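Side-chain contact in acyl-coenzyme A oxidase 1 (Yarrowia lipolytica, PDB 5Y9D), which oxidises acyl-CoA substrates with molecular oxygen to (2E)-enoyl-CoA and hydrogen peroxide, using FAD, in the peroxisomal beta-oxidation of fatty acids: residues E146-W151 / G155-K160. Residues are numbered along the deposited sequence; the frame is centred on the assembly and turned at random.
Sequences EQFKYW and GAVAVK
Trp151 and Ala156 meet where helix 145-153 gives way to the loop that follows it, and here the contact is tightest. The amide N of Ala156 donates to the carbonyl O of Trp151 over 3.0 Å, with an N-H...O angle of 157°, so a carbonyl near the helix end keeps a partner. The methyl of Ala156 points back toward the helix, its CB 3.0 Å from Trp151 O and 4.1 Å from Trp151 CB; a side chain this small suits a buried place beside the backbone. Because Trp151 CG stands anti to its own carbonyl carbon (chi1 -61°), the indole leads away from the loop 155-160 and packs instead on Ile139, Asn281 and Phe162.

Further out the fit is looser. Phe148, its CG anti to the backbone N (chi1 -169°), carries its ring forward until CZ lies 3.9 Å from Val157 CG2. The two side chains cross at about a right angle and touch through little more than these two atoms, both residues being partly exposed. An aromatic ring and a branched methyl suit this place, needing no polar partner.

At the positive phi of Gly155, the carbonyl O atoms of Lys154 and Lys160 leave no room for a CB. With its N bonded to Val152 O inside the Ala156-Trp151 bond, Gly155 is the C-prime residue of a Schellman motif that ends the helix.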
ATOM      1  N   GLU A 146      44.122   6.246   8.483  1.00 42.29           N
ATOM      2  CA  GLU A 146      45.007   5.789   7.384  1.00 43.36           C
ATOM      3  C   GLU A 146      44.253   4.898   6.387  1.00 41.49           C
ATOM      4  O   GLU A 146      44.504   4.967   5.194  1.00 44.23           O
ATOM      5  CB  GLU A 146      46.216   4.966   7.872  1.00 46.36           C
ATOM      6  CG  GLU A 146      46.810   5.350   9.219  1.00 53.29           C
ATOM      7  CD  GLU A 146      46.157   4.628  10.395  1.00 56.13           C
ATOM      8  OE1 GLU A 146      46.197   3.369  10.475  1.00 61.02           O
ATOM      9  OE2 GLU A 146      45.590   5.338  11.243  1.00 60.12           O
ATOM     10  N   GLN A 147      43.380   4.029   6.901  1.00 36.70           N
ATOM     11  CA  GLN A 147      42.643   3.071   6.085  1.00 34.92           C
ATOM     12  C   GLN A 147      41.751   3.835   5.146  1.00 32.51           C
ATOM     13  O   GLN A 147      41.792   3.615   3.942  1.00 31.80           O
ATOM     14  CB  GLN A 147      41.809   2.120   6.962  1.00 36.26           C
ATOM     15  CG  GLN A 147      42.626   1.013   7.636  1.00 35.08           C
ATOM     16  CD  GLN A 147      41.755  -0.005   8.328  1.00 34.97           C
ATOM     17  OE1 GLN A 147      40.826   0.343   9.052  1.00 34.95           O
ATOM     18  NE2 GLN A 147      42.035  -1.281   8.092  1.00 35.61           N
ATOM     19  N   PHE A 148      40.986   4.762   5.705  1.00 30.72           N
ATOM     20  CA  PHE A 148      40.208   5.690   4.921  1.00 32.63           C
ATOM     21  C   PHE A 148      41.026   6.457   3.871  1.00 37.53           C
ATOM     22  O   PHE A 148      40.675   6.454   2.693  1.00 42.46           O
ATOM     23  CB  PHE A 148      39.469   6.684   5.803  1.00 31.48           C
ATOM     24  CG  PHE A 148      38.425   7.507   5.042  1.00 30.71           C
ATOM     25  CD1 PHE A 148      37.260   6.912   4.571  1.00 29.28           C
ATOM     26  CD2 PHE A 148      38.619   8.845   4.792  1.00 28.01           C
ATOM     27  CE1 PHE A 148      36.311   7.636   3.874  1.00 28.48           C
ATOM     28  CE2 PHE A 148      37.684   9.572   4.091  1.00 29.47           C
ATOM     29  CZ  PHE A 148      36.524   8.972   3.629  1.00 29.08           C
ATOM     30  N   LYS A 149      42.090   7.133   4.284  1.00 40.70           N
ATOM     31  CA  LYS A 149      42.912   7.902   3.335  1.00 44.33           C
ATOM     32  C   LYS A 149      43.357   7.057   2.149  1.00 41.49           C
ATOM     33  O   LYS A 149      43.423   7.539   1.023  1.00 45.96           O
ATOM     34  CB  LYS A 149      44.135   8.508   4.033  1.00 47.50           C
ATOM     35  CG  LYS A 149      43.771   9.717   4.875  1.00 52.16           C
ATOM     36  CD  LYS A 149      44.908  10.206   5.755  1.00 58.51           C
ATOM     37  CE  LYS A 149      44.680  11.660   6.173  1.00 63.57           C
ATOM     38  NZ  LYS A 149      44.856  12.595   5.018  1.00 64.64           N
ATOM     39  N   TYR A 150      43.638   5.792   2.412  1.00 37.20           N
ATOM     40  CA  TYR A 150      44.099   4.875   1.387  1.00 36.58           C
ATOM     41  C   TYR A 150      43.063   4.618   0.296  1.00 35.86           C
ATOM     42  O   TYR A 150      43.388   4.644  -0.880  1.00 38.44           O
ATOM     43  CB  TYR A 150      44.474   3.547   2.027  1.00 37.60           C
ATOM     44  CG  TYR A 150      44.870   2.502   1.004  1.00 38.49           C
ATOM     45  CD1 TYR A 150      46.151   2.492   0.483  1.00 35.37           C
ATOM     46  CD2 TYR A 150      43.956   1.519   0.567  1.00 36.52           C
ATOM     47  CE1 TYR A 150      46.530   1.542  -0.439  1.00 36.43           C
ATOM     48  CE2 TYR A 150      44.326   0.572  -0.366  1.00 37.20           C
ATOM     49  CZ  TYR A 150      45.621   0.598  -0.866  1.00 37.45           C
ATOM     50  OH  TYR A 150      46.050  -0.308  -1.794  1.00 42.77           O
ATOM     51  N   TRP A 151      41.828   4.337   0.696  1.00 35.23           N
ATOM     52  CA  TRP A 151      40.767   4.100  -0.253  1.00 34.78           C
ATOM     53  C   TRP A 151      40.353   5.431  -0.891  1.00 37.14           C
ATOM     54  O   TRP A 151      40.023   5.477  -2.089  1.00 36.57           O
ATOM     55  CB  TRP A 151      39.595   3.388   0.404  1.00 32.60           C
ATOM     56  CG  TRP A 151      39.948   2.021   0.969  1.00 32.45           C
ATOM     57  CD1 TRP A 151      40.008   1.671   2.289  1.00 30.45           C
ATOM     58  CD2 TRP A 151      40.278   0.834   0.233  1.00 31.12           C
ATOM     59  NE1 TRP A 151      40.367   0.360   2.419  1.00 28.81           N
ATOM     60  CE2 TRP A 151      40.545  -0.179   1.177  1.00 28.74           C
ATOM     61  CE3 TRP A 151      40.395   0.535  -1.133  1.00 32.60           C
ATOM     62  CZ2 TRP A 151      40.880  -1.489   0.808  1.00 31.63           C
ATOM     63  CZ3 TRP A 151      40.750  -0.785  -1.512  1.00 32.35           C
ATOM     64  CH2 TRP A 151      40.976  -1.778  -0.540  1.00 32.33           C
ATOM     65  N   GLY A 155      40.498   6.387  -5.180  1.00 30.74           N
ATOM     66  CA  GLY A 155      39.370   6.882  -5.976  1.00 27.87           C
ATOM     67  C   GLY A 155      38.016   6.799  -5.295  1.00 28.64           C
ATOM     68  O   GLY A 155      37.015   7.213  -5.866  1.00 28.72           O
ATOM     69  N   ALA A 156      37.974   6.283  -4.068  1.00 27.54           N
ATOM     70  CA  ALA A 156      36.724   5.944  -3.414  1.00 26.28           C
ATOM     71  C   ALA A 156      35.761   7.094  -3.266  1.00 26.68           C
ATOM     72  O   ALA A 156      34.624   7.001  -3.742  1.00 24.85           O
ATOM     73  CB  ALA A 156      36.999   5.328  -2.055  1.00 27.58           C
ATOM     74  N   VAL A 157      36.192   8.172  -2.608  1.00 28.30           N
ATOM     75  CA  VAL A 157      35.363   9.393  -2.492  1.00 30.82           C
ATOM     76  C   VAL A 157      35.064  10.027  -3.873  1.00 32.84           C
ATOM     77  O   VAL A 157      33.894  10.225  -4.221  1.00 35.57           O
ATOM     78  CB  VAL A 157      35.978  10.453  -1.545  1.00 32.83           C
ATOM     79  CG1 VAL A 157      35.097  11.681  -1.451  1.00 33.13           C
ATOM     80  CG2 VAL A 157      36.153   9.892  -0.143  1.00 35.78           C
ATOM     81  N   ALA A 158      36.088  10.270  -4.691  1.00 31.36           N
ATOM     82  CA  ALA A 158      35.865  10.860  -6.035  1.00 34.45           C
ATOM     83  C   ALA A 158      35.041  10.013  -7.077  1.00 31.99           C
ATOM     84  O   ALA A 158      34.610  10.533  -8.103  1.00 28.91           O
ATOM     85  CB  ALA A 158      37.211  11.257  -6.637  1.00 34.89           C
ATOM     86  N   VAL A 159      34.850   8.725  -6.801  1.00 31.60           N
ATOM     87  CA  VAL A 159      34.245   7.767  -7.730  1.00 30.59           C
ATOM     88  C   VAL A 159      34.998   7.724  -9.067  1.00 32.57           C
ATOM     89  O   VAL A 159      34.431   7.826 -10.142  1.00 34.06           O
ATOM     90  CB  VAL A 159      32.738   8.018  -7.873  1.00 32.32           C
ATOM     91  CG1 VAL A 159      32.059   6.769  -8.330  1.00 34.43           C
ATOM     92  CG2 VAL A 159      32.118   8.342  -6.531  1.00 34.19           C
ATOM     93  N   LYS A 160      36.306   7.613  -8.964  1.00 36.59           N
ATOM     94  CA  LYS A 160      37.147   7.478 -10.116  1.00 35.46           C
ATOM     95  C   LYS A 160      37.785   6.114 -10.108  1.00 34.80           C
ATOM     96  O   LYS A 160      38.585   5.796  -9.252  1.00 35.31           O
ATOM     97  CB  LYS A 160      38.215   8.556 -10.087  1.00 38.10           C
ATOM     98  CG  LYS A 160      37.662   9.959  -9.986  1.00 38.35           C
ATOM     99  CD  LYS A 160      38.389  10.903 -10.917  1.00 39.34           C
ATOM    100  CE  LYS A 160      37.805  12.301 -10.864  1.00 42.53           C
ATOM    101  NZ  LYS A 160      37.850  13.019 -12.168  1.00 41.37           N
TER